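Side-chain contacts in acyl-CoA dehydrogenase (Thermus thermophilus, PDB 2Z1Q), which probably oxidises saturated acyl-CoA thioesters to 2,3-dehydroacyl-CoA with the help of bound FAD, handing the electrons on to an acceptor: residues Glu60-Leu65 and Ser107-Ala112; Tyr146-Pro151 and Ser155-Ala160; Gly217-Lys222 and Ala227-Gln232; Asn258-Gly263 and Ile396-Asn401. All coordinates share one frame; numbering follows the deposited sequence.

Contact 1. Residues Glu60-Leu65 and Ser107-Ala112; sequences ELNVPL and SVTYGA
Asn62 and Thr109 face each other between helix 62-71 and helix 106-117, and they alone join residues 60-65 to 107-112. Both CB atoms point toward the partner helix, and the two short side chains cross obliquely. Asn62 sends its CG to the side of its own backbone N (chi1 -86°), which carries the amide over to Thr109, where CG lies 3.5 Å from Thr109 OG1. The threonine offers both its branches. OG1 stands beside the backbone N and CG2 anti to it (chi1 -55°), so that the hydroxyl meets the amide end while the methyl CG2 rests 3.9 Å from Asn62 CG and 4.1 Å from Asn62 CB. The atom modelled as ND2 of Asn62 comes within 2.7 Å of Thr109 OG1, but the amide is probably turned over, so which of its atoms faces the hydroxyl is uncertain. Asn62 and Leu65 also pack on Phe106, Asn62 on Phe187, and Thr109 on Asn184. Both segments belong to the helical N-terminal domain of the acyl-CoA dehydrogenase fold. Turned back, the amide may form a hydrogen bond with the hydroxyl, which would give each of these two buried polar groups a partner.

Contact 2. Residues Tyr146-Pro151 and Ser155-Ala160; sequences YCLTEP and SDALAA. With FAD (flavin-adenine dinucleotide), chain D.
Leu148 and Glu150 reach across a short loop to Ala157 and Ala160, while the backbone around them holds the flavin. Tyr146 O accepts a hydrogen bond from FAD N3 at 2.8 Å, and the tyrosine ring presents its edge to the same N3. Cys147 continues the strand, bonded through its backbone to Thr192 and Phe194. Leu148 N donates a hydrogen bond to FAD O2, and the side chain, with CG anti to the backbone N (chi1 174°), brings CD2 to 3.5 Å from Ala157 CB. Its carbonyl is tied to the other segment by water 1, which donates to Leu148 O and to Ala157 O at 2.8 Å. Thr149 N supplies FAD O2 with a second, nearly straight bond (3.1 Å, 174°), and Thr149 OG1 shares a hydrogen bond with FAD O2' at 2.7 Å. Glu150 runs out extended beyond CG until its OE2 sits a tight 2.9 Å from Ala160 CB; OE2 forms a salt bridge with Lys179 and a hydrogen bond with Thr162 OG1, while OE1 is bonded to Lys161 N. Replacing Glu150 by alanine would probably leave Lys179 without its countercharge and open a gap beside the Ala160 methyl. Pro151 O bonds Arg289 of the second subunit. Two backbone N-H groups converging on FAD O2 would be expected to polarise the flavin C2 carbonyl and ease negative charge building up there on reduction.

Contact 3. Residues Gly217-Lys222 and Ala227-Gln232; sequences GPEEKK and ASSTRQ
Glu219 OE2 is gripped by three groups: Arg231 NE at 2.6 Å in a salt bridge, Ser229 OG at 3.0 Å, and water 3. The serine uses the syn lone pair of OE2, and its own OG is also bonded to Gly186 N. Glu219 OE1 takes Thr230 N at 3.0 Å, likewise on its syn side, which leaves both carboxylate oxygens engaged and fixes the rotation of the group. A bend at chi2 folds the glutamate back over the strand. Arg231 instead stretches out from CG to NE and crosses it at about a right angle; with carboxylate and guanidinium planes 83° apart, the salt bridge runs through NE rather than by two parallel bonds, and as a hydrogen bond it is weak. The backbone N of Glu219 lies over one face of the guanidinium, whose NH1 makes a weak bond to Gly217 O. Backbone bonds knit the two segments: Gly217 N to Gln232 O at 2.8 Å, and Glu220 N to Thr230 O, nearly straight at 174°. Lys222 starts from the crowded chi1 of 46° and bends at chi2 and chi4, so that NZ donates a hydrogen bond to Thr230 OG1 (2.8 Å), with a weak bond to Ser228 O and another bond to Ile225 O. Thr230 touches FAD, so this lysine probably helps to position a residue of the cofactor pocket. The arrangement is that of an antiparallel hairpin with a long connection, joining strands 214-216 and 230-235 in the beta-sheet middle domain of the acyl-CoA dehydrogenase fold.

Contact 4. Residues Asn258-Gly263 and Ile396-Asn401; sequences NVLNVG and IFEGTN. With FAD (flavin-adenine dinucleotide), chain D.
Glu398 leans over Gly263 of helix 252-288, while Leu260, one turn earlier, covers its backbone: Leu260 CD2 is 3.9 Å from Glu398 CA. From CB the glutamate chain turns toward its own backbone N (chi1 -45°), placing CG 3.7 Å from Gly263 O. A second bend at chi2 (-64°) carries CD across the peptide, 3.5 Å from Gly263 C. At the tip the oxygens part: OE2 rests 3.3 Å from Gly263 CA, and OE1 receives a hydrogen bond from water 4 at 3.0 Å, the same water donating to Gly263 O. A CB on Gly263 would clash with OE2 as it is placed here. The segment 396-401 is the loop of the C-terminal helical domain that leads into helix 401-407, with Thr400 as its N-cap; its Phe-Glu-Gly-Thr run resembles the Tyr-Glu-Gly-Thr of medium-chain relatives, where the glutamate is the catalytic base, and Glu398 is probably its counterpart. With an alanine here, water 4 is likely to lose one of its two acceptors and a gap to open over Gly263. Phe397 directs its ring edge at the flavin, CE1 being 3.5 Å from FAD C7, and Glu398 O is held by Arg264 and Asn404.

How the contacts relate
Contacts 2, 3 and 4 line one FAD, with contact 1 behind them. Contacts 2 and 4 touch it directly; their centres lie 13 Å apart, and they touch each other where Tyr146 OH comes within 3.7 Å of Val259 CG2. Contact 3 reaches the cofactor through Thr230, whose side chain is about 4 Å away, and contact 1 stands back, with the Thr109 side chain about 10 Å from it. Contact 1 nevertheless bridges neighbours: Val108 CG1 is 3.5 Å from Ser228 OG of contact 3, and Val108 CG2 is 4.1 Å from Phe397 CE2 of contact 4. Contacts 2, 3 and 4 also touch the second subunit, whose Arg289 and Gly375 bond the same FAD, so the pocket is completed across the dimer.

Contact 1. Residues Glu60-Leu65 and Ser107-Ala112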
# COMPACT_ATOMS: atom_id res chain seq x y z
N GLU B 60 -4.35 23.83 17.53
CA GLU B 60 -3.62 24.87 18.24
C GLU B 60 -2.79 24.29 19.40
O GLU B 60 -1.92 24.96 19.95
CB GLU B 60 -4.57 25.96 18.76
CG GLU B 60 -5.55 25.51 19.83
CD GLU B 60 -6.78 24.83 19.28
OE1 GLU B 60 -7.78 24.73 20.02
OE2 GLU B 60 -6.77 24.40 18.11
N LEU B 61 -3.06 23.03 19.74
CA LEU B 61 -2.32 22.36 20.80
C LEU B 61 -0.86 22.19 20.36
O LEU B 61 0.01 21.92 21.19
CB LEU B 61 -2.97 21.02 21.13
CG LEU B 61 -3.89 20.96 22.37
CD1 LEU B 61 -4.60 22.28 22.61
CD2 LEU B 61 -4.89 19.82 22.18
N ASN B 62 -0.60 22.35 19.06
CA ASN B 62 0.76 22.25 18.52
C ASN B 62 1.65 23.36 19.13
O ASN B 62 2.85 23.17 19.29
CB ASN B 62 0.77 22.43 16.98
CG ASN B 62 0.51 21.13 16.22
OD1 ASN B 62 -0.53 20.95 15.60
ND2 ASN B 62 1.48 20.21 16.25
N VAL B 63 1.05 24.50 19.45
CA VAL B 63 1.82 25.62 19.99
C VAL B 63 2.43 25.30 21.35
O VAL B 63 3.64 25.39 21.54
CB VAL B 63 0.95 26.90 20.10
CG1 VAL B 63 1.77 28.05 20.65
CG2 VAL B 63 0.41 27.26 18.73
N PRO B 64 1.60 24.93 22.33
CA PRO B 64 2.18 24.61 23.63
C PRO B 64 3.14 23.41 23.54
O PRO B 64 4.16 23.38 24.23
CB PRO B 64 0.95 24.33 24.50
CG PRO B 64 -0.06 23.83 23.50
CD PRO B 64 0.14 24.80 22.36
N LEU B 65 2.83 22.44 22.68
CA LEU B 65 3.70 21.27 22.50
C LEU B 65 5.04 21.68 21.94
O LEU B 65 6.08 21.15 22.32
CB LEU B 65 3.07 20.24 21.57
CG LEU B 65 2.09 19.26 22.22
CD1 LEU B 65 1.40 18.46 21.14
CD2 LEU B 65 2.84 18.34 23.18
N SER B 107 4.91 15.13 14.33
CA SER B 107 6.20 14.90 13.71
C SER B 107 6.40 15.88 12.55
O SER B 107 7.50 16.40 12.34
CB SER B 107 6.29 13.46 13.21
OG SER B 107 5.28 13.20 12.26
N VAL B 108 5.34 16.13 11.78
CA VAL B 108 5.44 17.07 10.65
C VAL B 108 5.59 18.49 11.21
O VAL B 108 6.36 19.29 10.70
CB VAL B 108 4.21 16.96 9.71
CG1 VAL B 108 4.30 17.98 8.58
CG2 VAL B 108 4.15 15.56 9.13
N THR B 109 4.86 18.80 12.28
CA THR B 109 4.95 20.13 12.90
C THR B 109 6.41 20.37 13.28
O THR B 109 7.01 21.35 12.86
CB THR B 109 4.08 20.20 14.17
OG1 THR B 109 2.74 19.84 13.85
CG2 THR B 109 4.11 21.61 14.75
N TYR B 110 6.98 19.44 14.05
CA TYR B 110 8.39 19.52 14.48
C TYR B 110 9.32 19.54 13.26
O TYR B 110 10.19 20.41 13.16
CB TYR B 110 8.74 18.30 15.35
CG TYR B 110 10.21 18.20 15.72
CD1 TYR B 110 10.72 18.94 16.78
CD2 TYR B 110 11.09 17.39 15.00
CE1 TYR B 110 12.06 18.89 17.13
CE2 TYR B 110 12.45 17.33 15.34
CZ TYR B 110 12.92 18.09 16.41
OH TYR B 110 14.24 18.10 16.81
N GLY B 111 9.13 18.59 12.36
CA GLY B 111 9.97 18.49 11.18
C GLY B 111 9.99 19.73 10.30
O GLY B 111 11.06 20.20 9.90
N ALA B 112 8.82 20.27 9.98
CA ALA B 112 8.78 21.44 9.12
C ALA B 112 9.51 22.61 9.81
O ALA B 112 10.29 23.32 9.20
CB ALA B 112 7.34 21.80 8.81

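Contact 2. Residues Tyr146-Pro151 and Ser155-Ala160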
# COMPACT_ATOMS: atom_id res chain seq x y z
N TYR B 146 7.50 27.10 5.86
CA TYR B 146 8.23 27.16 4.60
C TYR B 146 7.21 27.20 3.46
O TYR B 146 6.41 26.29 3.31
CB TYR B 146 9.08 25.90 4.48
CG TYR B 146 10.08 25.87 3.37
CD1 TYR B 146 11.23 26.63 3.42
CD2 TYR B 146 9.90 25.00 2.29
CE1 TYR B 146 12.21 26.52 2.42
CE2 TYR B 146 10.86 24.88 1.30
CZ TYR B 146 12.01 25.64 1.37
OH TYR B 146 12.96 25.51 0.38
N CYS B 147 7.27 28.25 2.65
CA CYS B 147 6.31 28.42 1.57
C CYS B 147 6.95 28.41 0.19
O CYS B 147 7.31 29.46 -0.35
CB CYS B 147 5.51 29.70 1.78
SG CYS B 147 4.41 29.58 3.11
N LEU B 148 7.05 27.22 -0.38
CA LEU B 148 7.65 27.06 -1.68
C LEU B 148 6.64 26.58 -2.72
O LEU B 148 6.52 27.17 -3.78
CB LEU B 148 8.80 26.07 -1.57
CG LEU B 148 9.47 25.68 -2.89
CD1 LEU B 148 9.78 26.94 -3.67
CD2 LEU B 148 10.73 24.87 -2.64
N THR B 149 5.94 25.51 -2.40
CA THR B 149 4.96 24.92 -3.31
C THR B 149 3.78 25.83 -3.64
O THR B 149 3.33 26.61 -2.81
CB THR B 149 4.43 23.59 -2.72
OG1 THR B 149 5.51 22.64 -2.63
CG2 THR B 149 3.33 23.01 -3.59
N GLU B 150 3.29 25.73 -4.87
CA GLU B 150 2.14 26.53 -5.32
C GLU B 150 1.17 25.60 -6.04
O GLU B 150 1.53 24.48 -6.42
CB GLU B 150 2.60 27.66 -6.25
CG GLU B 150 3.59 28.63 -5.58
CD GLU B 150 3.89 29.86 -6.42
OE1 GLU B 150 3.23 30.08 -7.46
OE2 GLU B 150 4.79 30.63 -6.02
N PRO B 151 -0.09 26.03 -6.22
CA PRO B 151 -1.11 25.22 -6.90
C PRO B 151 -0.60 24.62 -8.23
O PRO B 151 -0.79 23.44 -8.50
CB PRO B 151 -2.27 26.20 -7.09
CG PRO B 151 -2.15 27.08 -5.86
CD PRO B 151 -0.66 27.30 -5.73
N SER B 155 6.79 19.61 -7.80
CA SER B 155 8.10 18.99 -8.00
C SER B 155 8.99 20.00 -8.70
O SER B 155 10.21 20.01 -8.52
CB SER B 155 7.98 17.73 -8.85
OG SER B 155 7.26 16.73 -8.17
N ASP B 156 8.37 20.85 -9.51
CA ASP B 156 9.13 21.87 -10.22
C ASP B 156 8.94 23.15 -9.41
O ASP B 156 8.30 24.09 -9.85
CB ASP B 156 8.58 22.03 -11.63
CG ASP B 156 9.40 22.96 -12.47
OD1 ASP B 156 9.02 23.18 -13.64
OD2 ASP B 156 10.43 23.47 -11.99
N ALA B 157 9.51 23.13 -8.20
CA ALA B 157 9.42 24.25 -7.27
C ALA B 157 9.80 25.58 -7.90
O ALA B 157 9.12 26.59 -7.70
CB ALA B 157 10.31 23.98 -6.05
N LEU B 158 10.89 25.59 -8.67
CA LEU B 158 11.35 26.82 -9.29
C LEU B 158 10.34 27.37 -10.31
O LEU B 158 10.57 28.40 -10.94
CB LEU B 158 12.73 26.58 -9.95
CG LEU B 158 13.80 25.92 -9.06
CD1 LEU B 158 15.11 25.85 -9.84
CD2 LEU B 158 14.01 26.68 -7.76
N ALA B 159 9.20 26.69 -10.47
CA ALA B 159 8.19 27.17 -11.40
C ALA B 159 7.22 28.10 -10.69
O ALA B 159 6.32 28.66 -11.31
CB ALA B 159 7.44 26.00 -12.02
N ALA B 160 7.40 28.27 -9.39
CA ALA B 160 6.53 29.15 -8.62
C ALA B 160 6.36 30.48 -9.34
O ALA B 160 7.30 31.00 -9.93
CB ALA B 160 7.11 29.37 -7.22
PA FAD D . 2.20 16.37 -8.79
O1A FAD D . 1.54 16.01 -7.56
O2A FAD D . 2.26 17.85 -9.38
O5B FAD D . 3.32 15.40 -9.28
C5B FAD D . 2.73 14.24 -9.88
C4B FAD D . 3.98 13.56 -10.39
O4B FAD D . 5.25 13.86 -9.98
C3B FAD D . 3.94 12.03 -10.86
O3B FAD D . 3.36 11.91 -12.16
C2B FAD D . 5.52 11.87 -10.78
O2B FAD D . 6.09 10.88 -11.64
C1B FAD D . 5.68 13.32 -11.17
N9A FAD D . 6.88 13.88 -11.71
C8A FAD D . 7.23 15.17 -11.47
N7A FAD D . 8.31 15.47 -12.09
C5A FAD D . 8.76 14.38 -12.75
C6A FAD D . 9.88 14.10 -13.58
N6A FAD D . 10.80 15.10 -13.84
N1A FAD D . 10.00 12.85 -14.10
C2A FAD D . 9.10 11.90 -13.87
N3A FAD D . 8.05 12.14 -13.10
C4A FAD D . 7.82 13.33 -12.53
N1 FAD D . 5.25 22.48 0.60
C2 FAD D . 6.01 23.45 1.15
O2 FAD D . 6.58 24.23 0.40
N3 FAD D . 6.16 23.61 2.49
C4 FAD D . 5.53 22.78 3.40
O4 FAD D . 5.67 22.93 4.59
C4X FAD D . 4.66 21.71 2.87
N5 FAD D . 3.98 20.87 3.66
C5X FAD D . 3.15 19.92 3.15
C6 FAD D . 2.37 19.07 4.01
C7 FAD D . 1.49 18.13 3.44
C7M FAD D . 0.65 17.26 4.36
C8 FAD D . 1.38 18.00 2.02
C8M FAD D . 0.43 17.01 1.38
C9 FAD D . 2.13 18.80 1.19
C9A FAD D . 3.02 19.78 1.73
N10 FAD D . 3.75 20.62 0.86
C10 FAD D . 4.57 21.61 1.37
C1' FAD D . 3.54 20.41 -0.55
C2' FAD D . 4.64 19.60 -1.26
O2' FAD D . 5.88 20.31 -1.26
C3' FAD D . 4.06 19.45 -2.63
O3' FAD D . 2.82 18.69 -2.48
C4' FAD D . 4.90 18.70 -3.62
O4' FAD D . 6.15 19.33 -3.90
C5' FAD D . 3.98 18.65 -4.78
O5' FAD D . 4.45 17.97 -5.84
P FAD D . 3.09 17.89 -6.69
O1P FAD D . 2.04 17.34 -5.79
O2P FAD D . 2.64 19.37 -7.19
O3P FAD D . 3.47 16.86 -7.89
O HOH W 1 6.97 26.15 -5.99

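Contact 3. Residues Gly217-Lys222 and Ala227-Gln232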
# COMPACT_ATOMS: atom_id res chain seq x y z
N GLY B 217 -5.93 29.99 3.94
CA GLY B 217 -7.16 29.27 3.65
C GLY B 217 -7.45 28.33 4.81
O GLY B 217 -6.61 28.18 5.69
N PRO B 218 -8.63 27.68 4.85
CA PRO B 218 -8.99 26.76 5.93
C PRO B 218 -8.06 25.56 5.97
O PRO B 218 -7.32 25.30 5.01
CB PRO B 218 -10.42 26.37 5.59
CG PRO B 218 -10.43 26.42 4.10
CD PRO B 218 -9.65 27.67 3.79
N GLU B 219 -8.10 24.84 7.09
CA GLU B 219 -7.26 23.67 7.27
C GLU B 219 -7.53 22.66 6.14
O GLU B 219 -8.68 22.32 5.86
CB GLU B 219 -7.54 23.04 8.64
CG GLU B 219 -6.79 23.72 9.82
CD GLU B 219 -5.28 23.71 9.64
OE1 GLU B 219 -4.76 22.73 9.06
OE2 GLU B 219 -4.61 24.68 10.06
N GLU B 220 -6.48 22.20 5.47
CA GLU B 220 -6.67 21.23 4.40
C GLU B 220 -7.18 19.94 5.04
O GLU B 220 -6.79 19.61 6.16
CB GLU B 220 -5.36 20.93 3.68
CG GLU B 220 -4.83 22.07 2.81
CD GLU B 220 -5.65 22.28 1.56
OE1 GLU B 220 -6.57 21.47 1.31
OE2 GLU B 220 -5.36 23.24 0.81
N LYS B 221 -8.07 19.23 4.36
CA LYS B 221 -8.54 17.96 4.91
C LYS B 221 -7.80 16.85 4.18
O LYS B 221 -8.00 16.63 2.99
CB LYS B 221 -10.05 17.82 4.71
CG LYS B 221 -10.88 18.91 5.40
CD LYS B 221 -12.35 18.52 5.41
CE LYS B 221 -13.19 19.42 6.32
NZ LYS B 221 -13.47 20.75 5.73
N LYS B 222 -6.91 16.14 4.88
CA LYS B 222 -6.16 15.08 4.21
C LYS B 222 -6.44 13.68 4.75
O LYS B 222 -7.13 13.53 5.75
CB LYS B 222 -4.66 15.38 4.28
CG LYS B 222 -4.16 15.80 5.63
CD LYS B 222 -4.01 17.32 5.72
CE LYS B 222 -3.66 17.78 7.14
NZ LYS B 222 -2.22 17.67 7.51
N ALA B 227 -3.10 15.66 12.81
CA ALA B 227 -2.59 16.49 13.91
C ALA B 227 -1.70 17.60 13.37
O ALA B 227 -1.25 18.46 14.11
CB ALA B 227 -1.79 15.63 14.89
N SER B 228 -1.42 17.57 12.07
CA SER B 228 -0.57 18.61 11.51
C SER B 228 -1.40 19.71 10.86
O SER B 228 -2.47 19.44 10.30
CB SER B 228 0.40 18.01 10.48
OG SER B 228 1.25 19.00 9.92
N SER B 229 -0.91 20.95 10.96
CA SER B 229 -1.61 22.09 10.36
C SER B 229 -1.09 22.27 8.96
O SER B 229 0.13 22.38 8.76
CB SER B 229 -1.38 23.39 11.13
OG SER B 229 -1.66 24.51 10.29
N THR B 230 -2.01 22.33 8.00
CA THR B 230 -1.65 22.55 6.61
C THR B 230 -2.71 23.46 5.99
O THR B 230 -3.89 23.13 5.91
CB THR B 230 -1.59 21.22 5.83
OG1 THR B 230 -1.12 20.16 6.67
CG2 THR B 230 -0.62 21.36 4.66
N ARG B 231 -2.28 24.64 5.55
CA ARG B 231 -3.19 25.60 4.96
C ARG B 231 -2.57 26.22 3.74
O ARG B 231 -1.37 26.11 3.49
CB ARG B 231 -3.54 26.72 5.96
CG ARG B 231 -4.42 26.33 7.14
CD ARG B 231 -4.31 27.38 8.25
NE ARG B 231 -5.25 27.15 9.36
CZ ARG B 231 -6.45 27.71 9.45
NH1 ARG B 231 -6.89 28.53 8.50
NH2 ARG B 231 -7.22 27.45 10.49
N GLN B 232 -3.40 26.89 2.96
CA GLN B 232 -2.94 27.57 1.77
C GLN B 232 -2.60 28.98 2.24
O GLN B 232 -3.33 29.56 3.04
CB GLN B 232 -4.06 27.61 0.75
CG GLN B 232 -3.66 28.08 -0.60
CD GLN B 232 -4.83 28.10 -1.54
OE1 GLN B 232 -5.76 28.88 -1.36
NE2 GLN B 232 -4.79 27.24 -2.55
O HOH W 2 -6.29 26.23 2.56
O HOH W 3 -5.34 25.50 12.52

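Contact 4. Residues Asn258-Gly263 and Ile396-Asn401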
# COMPACT_ATOMS: atom_id res chain seq x y z
N ASN B 258 19.49 22.96 -0.73
CA ASN B 258 20.22 22.53 0.46
C ASN B 258 19.37 22.02 1.60
O ASN B 258 19.79 21.10 2.31
CB ASN B 258 21.13 23.64 0.97
CG ASN B 258 22.36 23.80 0.12
OD1 ASN B 258 22.38 24.61 -0.80
ND2 ASN B 258 23.38 23.00 0.40
N VAL B 259 18.19 22.60 1.80
CA VAL B 259 17.36 22.12 2.89
C VAL B 259 16.86 20.70 2.59
O VAL B 259 16.69 19.89 3.50
CB VAL B 259 16.18 23.08 3.18
CG1 VAL B 259 16.73 24.47 3.51
CG2 VAL B 259 15.23 23.14 1.99
N LEU B 260 16.67 20.40 1.31
CA LEU B 260 16.21 19.08 0.92
C LEU B 260 17.14 17.96 1.38
O LEU B 260 16.66 16.87 1.71
CB LEU B 260 16.02 19.00 -0.61
CG LEU B 260 14.67 19.46 -1.17
CD1 LEU B 260 14.78 19.73 -2.67
CD2 LEU B 260 13.61 18.41 -0.88
N ASN B 261 18.45 18.20 1.43
CA ASN B 261 19.36 17.14 1.87
C ASN B 261 19.08 16.71 3.30
O ASN B 261 19.09 15.52 3.61
CB ASN B 261 20.83 17.56 1.75
CG ASN B 261 21.28 17.71 0.31
OD1 ASN B 261 20.79 17.02 -0.59
ND2 ASN B 261 22.23 18.61 0.08
N VAL B 262 18.84 17.67 4.19
CA VAL B 262 18.58 17.37 5.58
C VAL B 262 17.19 16.76 5.74
O VAL B 262 17.00 15.79 6.49
CB VAL B 262 18.67 18.63 6.43
CG1 VAL B 262 18.19 18.36 7.85
CG2 VAL B 262 20.11 19.14 6.41
N GLY B 263 16.23 17.34 5.05
CA GLY B 263 14.88 16.82 5.13
C GLY B 263 14.82 15.37 4.73
O GLY B 263 14.09 14.59 5.33
N ILE B 396 5.89 11.05 -0.90
CA ILE B 396 5.69 12.30 -1.65
C ILE B 396 6.57 13.43 -1.11
O ILE B 396 7.16 14.18 -1.89
CB ILE B 396 4.21 12.70 -1.60
CG1 ILE B 396 3.41 11.60 -2.27
CG2 ILE B 396 3.98 14.04 -2.29
CD1 ILE B 396 1.95 11.81 -2.22
N PHE B 397 6.68 13.52 0.22
CA PHE B 397 7.50 14.50 0.93
C PHE B 397 8.97 14.47 0.50
O PHE B 397 9.49 13.43 0.08
CB PHE B 397 7.50 14.23 2.44
CG PHE B 397 6.31 14.80 3.18
CD1 PHE B 397 5.55 15.81 2.62
CD2 PHE B 397 6.01 14.37 4.48
CE1 PHE B 397 4.50 16.38 3.33
CE2 PHE B 397 4.95 14.94 5.19
CZ PHE B 397 4.20 15.94 4.63
N GLU B 398 9.65 15.61 0.65
CA GLU B 398 11.07 15.73 0.32
C GLU B 398 11.35 15.26 -1.09
O GLU B 398 12.38 14.65 -1.36
CB GLU B 398 11.91 14.86 1.28
CG GLU B 398 11.53 14.98 2.75
CD GLU B 398 11.76 16.37 3.31
OE1 GLU B 398 11.06 16.74 4.27
OE2 GLU B 398 12.64 17.10 2.79
N GLY B 399 10.43 15.56 -2.00
CA GLY B 399 10.58 15.11 -3.37
C GLY B 399 9.93 13.74 -3.43
O GLY B 399 10.14 12.91 -2.53
N THR B 400 9.13 13.49 -4.47
CA THR B 400 8.47 12.21 -4.63
C THR B 400 9.57 11.18 -4.86
O THR B 400 10.70 11.54 -5.22
CB THR B 400 7.54 12.20 -5.86
OG1 THR B 400 8.34 12.27 -7.05
CG2 THR B 400 6.60 13.37 -5.84
N ASN B 401 9.25 9.90 -4.68
CA ASN B 401 10.24 8.86 -4.89
C ASN B 401 10.66 8.76 -6.35
O ASN B 401 11.75 8.27 -6.65
CB ASN B 401 9.72 7.53 -4.35
CG ASN B 401 9.78 7.47 -2.84
OD1 ASN B 401 10.27 8.41 -2.20
ND2 ASN B 401 9.29 6.39 -2.26
PA FAD D . 2.20 16.37 -8.79
O1A FAD D . 1.54 16.01 -7.56
O2A FAD D . 2.26 17.85 -9.38
O5B FAD D . 3.32 15.40 -9.28
C5B FAD D . 2.73 14.24 -9.88
C4B FAD D . 3.98 13.56 -10.39
O4B FAD D . 5.25 13.86 -9.98
C3B FAD D . 3.94 12.03 -10.86
O3B FAD D . 3.36 11.91 -12.16
C2B FAD D . 5.52 11.87 -10.78
O2B FAD D . 6.09 10.88 -11.64
C1B FAD D . 5.68 13.32 -11.17
N9A FAD D . 6.88 13.88 -11.71
C8A FAD D . 7.23 15.17 -11.47
N7A FAD D . 8.31 15.47 -12.09
C5A FAD D . 8.76 14.38 -12.75
C6A FAD D . 9.88 14.10 -13.58
N6A FAD D . 10.80 15.10 -13.84
N1A FAD D . 10.00 12.85 -14.10
C2A FAD D . 9.10 11.90 -13.87
N3A FAD D . 8.05 12.14 -13.10
C4A FAD D . 7.82 13.33 -12.53
N1 FAD D . 5.25 22.48 0.60
C2 FAD D . 6.01 23.45 1.15
O2 FAD D . 6.58 24.23 0.40
N3 FAD D . 6.16 23.61 2.49
C4 FAD D . 5.53 22.78 3.40
O4 FAD D . 5.67 22.93 4.59
C4X FAD D . 4.66 21.71 2.87
N5 FAD D . 3.98 20.87 3.66
C5X FAD D . 3.15 19.92 3.15
C6 FAD D . 2.37 19.07 4.01
C7 FAD D . 1.49 18.13 3.44
C7M FAD D . 0.65 17.26 4.36
C8 FAD D . 1.38 18.00 2.02
C8M FAD D . 0.43 17.01 1.38
C9 FAD D . 2.13 18.80 1.19
C9A FAD D . 3.02 19.78 1.73
N10 FAD D . 3.75 20.62 0.86
C10 FAD D . 4.57 21.61 1.37
C1' FAD D . 3.54 20.41 -0.55
C2' FAD D . 4.64 19.60 -1.26
O2' FAD D . 5.88 20.31 -1.26
C3' FAD D . 4.06 19.45 -2.63
O3' FAD D . 2.82 18.69 -2.48
C4' FAD D . 4.90 18.70 -3.62
O4' FAD D . 6.15 19.33 -3.90
C5' FAD D . 3.98 18.65 -4.78
O5' FAD D . 4.45 17.97 -5.84
P FAD D . 3.09 17.89 -6.69
O1P FAD D . 2.04 17.34 -5.79
O2P FAD D . 2.64 19.37 -7.19
O3P FAD D . 3.47 16.86 -7.89
O HOH W 4 11.93 15.31 6.75